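Local atomic coordinates of 23S rRNA (guanine(2535)-N(1))-methyltransferase (PDB entry 1O9G), a protein that methylates N1 of guanine-2535 in 23S ribosomal RNA with S-adenosyl-L-methionine as methyl donor, conferring resistance to the orthosomycin antibiotic avilamycin. Residues S14-G19 / R132-R137; D214-I219 / T234-M239. The protein carries 3 engineered substitutions. One frame throughout, in Å; residues are numbered along the deposited sequence.

Overall arrangement
The two contacts share no atoms and follow one another along the chain: interaction 1 closes before interaction 2 opens. They have their centres about 28 Å apart, and the nearest atoms of the two are still about 11 Å from each other. Interaction 1 (14-19 with 132-137) ties the N-terminal loop to helix 122-140, whereas interaction 2 packs the loop leaving strand 209-214 against strand 235-241 of the seven-stranded sheet; their centres lie about 16 and 15 Å from the centre of the chain. In strand order 3-2-1-4-5-7-6 this is the sheet of Rossmann-like methyltransferases that use S-adenosyl-L-methionine. Helix 33-45, which follows segment 14-19 in sequence, packs on residues of segment 234-239.

Interaction 1. Residues S14-G19 / R132-R137; sequences SDLACG and RRLRER
Asp15 sends its carboxylate between two arginines of helix 122-140, and the three charged groups form a salt-bridge network. Arg133 takes hold side-on with two nitrogens: NH2 reaches Asp15 OD1 at 2.9 Å, and NE reaches Asp15 OD2 at the same distance, both bonds nearly straight. Each oxygen is met on its syn side, and the carboxylate is turned 24° from the guanidinium plane. Arg137, one helical turn further on, uses NH2 alone, 2.9 Å from Asp15 OD2 on its anti side, with the two planar groups nearly coplanar. OD2 thus accepts from both arginines, and a water 3.1 Å from Asp15 OD2 donates to it as well. Three charged bonds would be expected to favour the ionised carboxylate. Both arginine chains bend alike at chi3 (-70° in Arg133), which sets the position of NE, in Arg133 the donor to Asp15 OD2. The loop carrying Asp15 precedes helix 33-45 in this Rossmann-like methyltransferase, so the network joins an N-terminal segment to a helix more than a hundred residues later. Next to the charged groups lies an apolar contact: CD2 of Leu16 meets CD2 of Leu134 at 3.7 Å, the two side chains crossing obliquely. Separately, CD1 of Leu134 lies 3.6 Å from the carbonyl O of Asp15. Leu71 and Leu72 of helix 64-72 also touch Leu16, and Val21 packs on Leu134.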
# COMPACT_ATOMS: atom_id res chain seq x y z
N SER A 14 9.00 13.85 -4.90
CA SER A 14 8.65 14.93 -4.00
C SER A 14 7.13 15.20 -4.03
O SER A 14 6.54 15.53 -3.02
CB SER A 14 9.50 16.19 -4.28
OG SER A 14 9.21 16.81 -5.52
N ASP A 15 6.48 15.02 -5.18
CA ASP A 15 5.06 15.30 -5.28
C ASP A 15 4.23 14.33 -4.44
O ASP A 15 3.13 14.67 -4.04
CB ASP A 15 4.54 15.22 -6.71
CG ASP A 15 5.05 16.32 -7.58
OD1 ASP A 15 5.72 17.26 -7.08
OD2 ASP A 15 4.87 16.31 -8.81
N LEU A 16 4.76 13.14 -4.19
CA LEU A 16 4.10 12.10 -3.40
C LEU A 16 4.48 12.13 -1.91
O LEU A 16 4.05 11.28 -1.15
CB LEU A 16 4.32 10.71 -4.02
CG LEU A 16 3.62 10.49 -5.36
CD1 LEU A 16 4.21 9.22 -6.03
CD2 LEU A 16 2.14 10.43 -5.22
N ALA A 17 5.26 13.11 -1.50
CA ALA A 17 5.72 13.19 -0.13
C ALA A 17 4.54 13.32 0.83
O ALA A 17 3.58 14.00 0.58
CB ALA A 17 6.66 14.37 0.07
N CYS A 18 4.64 12.67 1.97
CA CYS A 18 3.57 12.73 2.92
C CYS A 18 3.42 14.15 3.49
O CYS A 18 4.41 14.80 3.86
CB CYS A 18 3.83 11.71 3.99
SG CYS A 18 2.42 11.35 5.04
N GLY A 19 2.20 14.67 3.50
CA GLY A 19 1.91 16.00 4.01
C GLY A 19 1.96 17.13 2.99
O GLY A 19 1.81 18.31 3.35
N ARG A 132 -1.64 19.41 -8.95
CA ARG A 132 -1.89 19.60 -10.36
C ARG A 132 -1.09 18.59 -11.18
O ARG A 132 -1.65 17.95 -12.06
CB ARG A 132 -1.54 21.03 -10.81
CG ARG A 132 -1.56 21.22 -12.31
CD ARG A 132 -1.07 22.60 -12.76
NE ARG A 132 0.31 22.89 -12.34
CZ ARG A 132 1.40 22.34 -12.89
NH1 ARG A 132 1.31 21.44 -13.87
NH2 ARG A 132 2.61 22.68 -12.45
N ARG A 133 0.20 18.44 -10.90
CA ARG A 133 1.04 17.50 -11.64
C ARG A 133 0.56 16.06 -11.47
O ARG A 133 0.50 15.28 -12.45
CB ARG A 133 2.50 17.62 -11.27
CG ARG A 133 3.19 18.90 -11.74
CD ARG A 133 4.67 18.84 -11.55
NE ARG A 133 5.02 18.89 -10.13
CZ ARG A 133 5.28 20.00 -9.44
NH1 ARG A 133 5.32 21.19 -10.03
NH2 ARG A 133 5.54 19.92 -8.15
N LEU A 134 0.19 15.70 -10.26
CA LEU A 134 -0.30 14.34 -9.99
C LEU A 134 -1.59 14.10 -10.77
O LEU A 134 -1.80 13.00 -11.27
CB LEU A 134 -0.51 14.09 -8.48
CG LEU A 134 0.76 13.99 -7.65
CD1 LEU A 134 0.37 13.96 -6.16
CD2 LEU A 134 1.56 12.76 -8.04
N ARG A 135 -2.48 15.08 -10.81
CA ARG A 135 -3.72 14.98 -11.59
C ARG A 135 -3.44 14.80 -13.08
O ARG A 135 -4.07 13.98 -13.72
CB ARG A 135 -4.65 16.16 -11.38
CG ARG A 135 -5.94 16.10 -12.17
CD ARG A 135 -6.94 17.22 -11.92
NE ARG A 135 -6.30 18.51 -11.73
CZ ARG A 135 -5.76 19.25 -12.68
NH1 ARG A 135 -5.81 18.88 -13.95
NH2 ARG A 135 -5.19 20.41 -12.34
N GLU A 136 -2.50 15.57 -13.62
CA GLU A 136 -2.16 15.46 -15.02
C GLU A 136 -1.60 14.06 -15.36
O GLU A 136 -1.98 13.49 -16.38
CB GLU A 136 -1.19 16.57 -15.45
CG GLU A 136 -1.82 17.96 -15.34
CD GLU A 136 -0.84 19.11 -15.50
OE1 GLU A 136 0.39 18.88 -15.40
OE2 GLU A 136 -1.32 20.24 -15.72
N ARG A 137 -0.74 13.52 -14.51
CA ARG A 137 -0.24 12.16 -14.69
C ARG A 137 -1.36 11.12 -14.56
O ARG A 137 -1.45 10.23 -15.41
CB ARG A 137 0.94 11.85 -13.73
CG ARG A 137 2.22 12.55 -14.13
CD ARG A 137 3.50 12.10 -13.41
NE ARG A 137 3.58 12.48 -12.00
CZ ARG A 137 4.05 13.65 -11.54
NH1 ARG A 137 4.45 14.61 -12.37
NH2 ARG A 137 4.11 13.87 -10.23
O HOH W 1 6.96 15.83 -11.10

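Interaction 2. Residues D214-I219 / T234-M239. Engineered in segment 234-239: Met239 (natural residue Leu).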
# COMPACT_ATOMS: atom_id res chain seq x y z
N ASP A 214 8.15 -4.94 7.44
CA ASP A 214 8.21 -4.72 8.90
C ASP A 214 9.54 -4.05 9.21
O ASP A 214 10.46 -4.07 8.39
CB ASP A 214 8.16 -6.08 9.61
CG ASP A 214 7.58 -6.03 11.02
OD1 ASP A 214 7.55 -4.96 11.68
OD2 ASP A 214 7.15 -7.07 11.57
N ARG A 215 9.64 -3.48 10.40
CA ARG A 215 10.91 -3.05 10.95
C ARG A 215 11.57 -4.27 11.57
O ARG A 215 11.39 -4.57 12.76
CB ARG A 215 10.69 -1.97 12.00
CG ARG A 215 11.95 -1.29 12.49
CD ARG A 215 12.37 -0.11 11.63
NE ARG A 215 11.35 0.94 11.57
CZ ARG A 215 11.20 1.81 10.56
NH1 ARG A 215 12.00 1.76 9.50
NH2 ARG A 215 10.25 2.73 10.62
N SER A 216 12.30 -5.01 10.75
CA SER A 216 13.04 -6.16 11.23
C SER A 216 14.13 -6.56 10.26
O SER A 216 14.27 -5.99 9.18
CB SER A 216 12.12 -7.34 11.47
OG SER A 216 11.80 -7.95 10.26
N ARG A 217 14.94 -7.53 10.67
CA ARG A 217 16.03 -8.01 9.83
C ARG A 217 15.52 -9.09 8.89
O ARG A 217 16.05 -9.25 7.78
CB ARG A 217 17.19 -8.52 10.69
CG ARG A 217 17.65 -7.59 11.84
CD ARG A 217 17.55 -6.08 11.57
NE ARG A 217 18.67 -5.58 10.77
CZ ARG A 217 18.58 -4.70 9.76
NH1 ARG A 217 17.40 -4.20 9.39
NH2 ARG A 217 19.67 -4.32 9.12
N LYS A 218 14.50 -9.82 9.32
CA LYS A 218 13.99 -10.99 8.61
C LYS A 218 12.60 -11.36 9.15
O LYS A 218 12.45 -11.65 10.34
CB LYS A 218 14.96 -12.17 8.78
CG LYS A 218 14.66 -13.34 7.84
CD LYS A 218 15.83 -14.31 7.72
CE LYS A 218 17.00 -13.74 6.88
NZ LYS A 218 16.56 -13.14 5.58
N ILE A 219 11.59 -11.37 8.29
CA ILE A 219 10.23 -11.69 8.69
C ILE A 219 10.03 -13.19 8.66
O ILE A 219 10.25 -13.81 7.63
CB ILE A 219 9.23 -10.98 7.76
CG1 ILE A 219 9.31 -9.47 8.00
CG2 ILE A 219 7.80 -11.49 8.00
CD1 ILE A 219 8.70 -8.63 6.90
N THR A 234 16.44 0.03 7.85
CA THR A 234 15.92 -0.67 9.03
C THR A 234 14.71 -1.58 8.72
O THR A 234 14.12 -2.17 9.63
CB THR A 234 15.54 0.35 10.12
OG1 THR A 234 16.42 1.49 10.07
CG2 THR A 234 15.79 -0.20 11.52
N ARG A 235 14.34 -1.71 7.44
CA ARG A 235 13.15 -2.45 7.05
C ARG A 235 13.50 -3.72 6.25
O ARG A 235 14.48 -3.76 5.54
CB ARG A 235 12.25 -1.57 6.18
CG ARG A 235 11.33 -0.61 6.95
CD ARG A 235 10.28 0.02 6.05
NE ARG A 235 9.45 1.05 6.70
CZ ARG A 235 9.85 2.29 6.91
NH1 ARG A 235 9.04 3.17 7.49
NH2 ARG A 235 11.07 2.67 6.55
N SER A 236 12.70 -4.78 6.42
CA SER A 236 12.76 -5.92 5.54
C SER A 236 11.38 -6.19 4.94
O SER A 236 10.38 -5.69 5.41
CB SER A 236 13.28 -7.17 6.26
OG SER A 236 12.38 -7.59 7.26
N ALA A 237 11.37 -6.96 3.87
CA ALA A 237 10.15 -7.44 3.26
C ALA A 237 10.30 -8.89 2.89
O ALA A 237 11.41 -9.37 2.70
CB ALA A 237 9.81 -6.60 2.05
N VAL A 238 9.17 -9.58 2.80
CA VAL A 238 9.12 -10.95 2.33
C VAL A 238 7.89 -11.08 1.44
O VAL A 238 6.89 -10.42 1.67
CB VAL A 238 9.10 -11.96 3.51
CG1 VAL A 238 7.84 -11.83 4.34
CG2 VAL A 238 9.31 -13.37 2.99
N MSE A 239 8.02 -11.92 0.41
CA MSE A 239 6.90 -12.20 -0.48
C MSE A 239 6.68 -13.70 -0.55
O MSE A 239 7.62 -14.45 -0.63
CB MSE A 239 7.24 -11.75 -1.90
CG MSE A 239 7.59 -10.31 -2.05
SE MSE A 239 8.00 -9.88 -3.89
CE MSE A 239 8.49 -11.68 -4.55
O HOH W 2 16.66 -5.33 7.10
O HOH W 3 15.72 -3.39 11.91
O HOH W 4 12.45 -10.55 5.28
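An antiparallel pairing at the end of strand 209-214, followed by an inverse gamma turn centred on Arg215, brings segment 214-219 against strand 235-241. Asp214 and Ser236 are a hydrogen-bonded pair: Asp214 N to Ser236 O and Ser236 N to Asp214 O both measure 3.1 Å. On the face bearing these two side chains, Ser236 OG meets Ser216 OG at 3.1 Å; either hydroxyl could donate. In both serines OG stands between the backbone N and the carbonyl carbon (chi1 78° in Ser216, 66° in Ser236), which brings the two OG atoms within reach of each other.

At the turn itself, two arginines come together despite their like charge. Arg215 NH1 sits over one face of the Arg235 guanidinium, 3.2 Å above its plane and offset toward the rim, with the planes 63° apart. Neither can accept from the other, and two like charges this close would be expected to repel. The Arg215 chain bends at chi2 and chi3, and its CD lies 3.4 Å from CG2 of Thr234, a poorly ordered residue.

Further along, Ile219 CG2 touches Val238 CG1 at 3.7 Å, and a water links Ile219 N to Ala237 O. Another water spans Ser216 O and Arg235 O.

Val188 N donates to Asp214 OD2, linking that carboxylate to a neighbouring loop. Strand 235-241 lies between strands 209-214 and 228-232, with backbone bonds from Val238 to Val212 and from Ala237 to Leu230, while helix 33-45 packs on Arg235 through Leu35 and on Ala237 through Ile39.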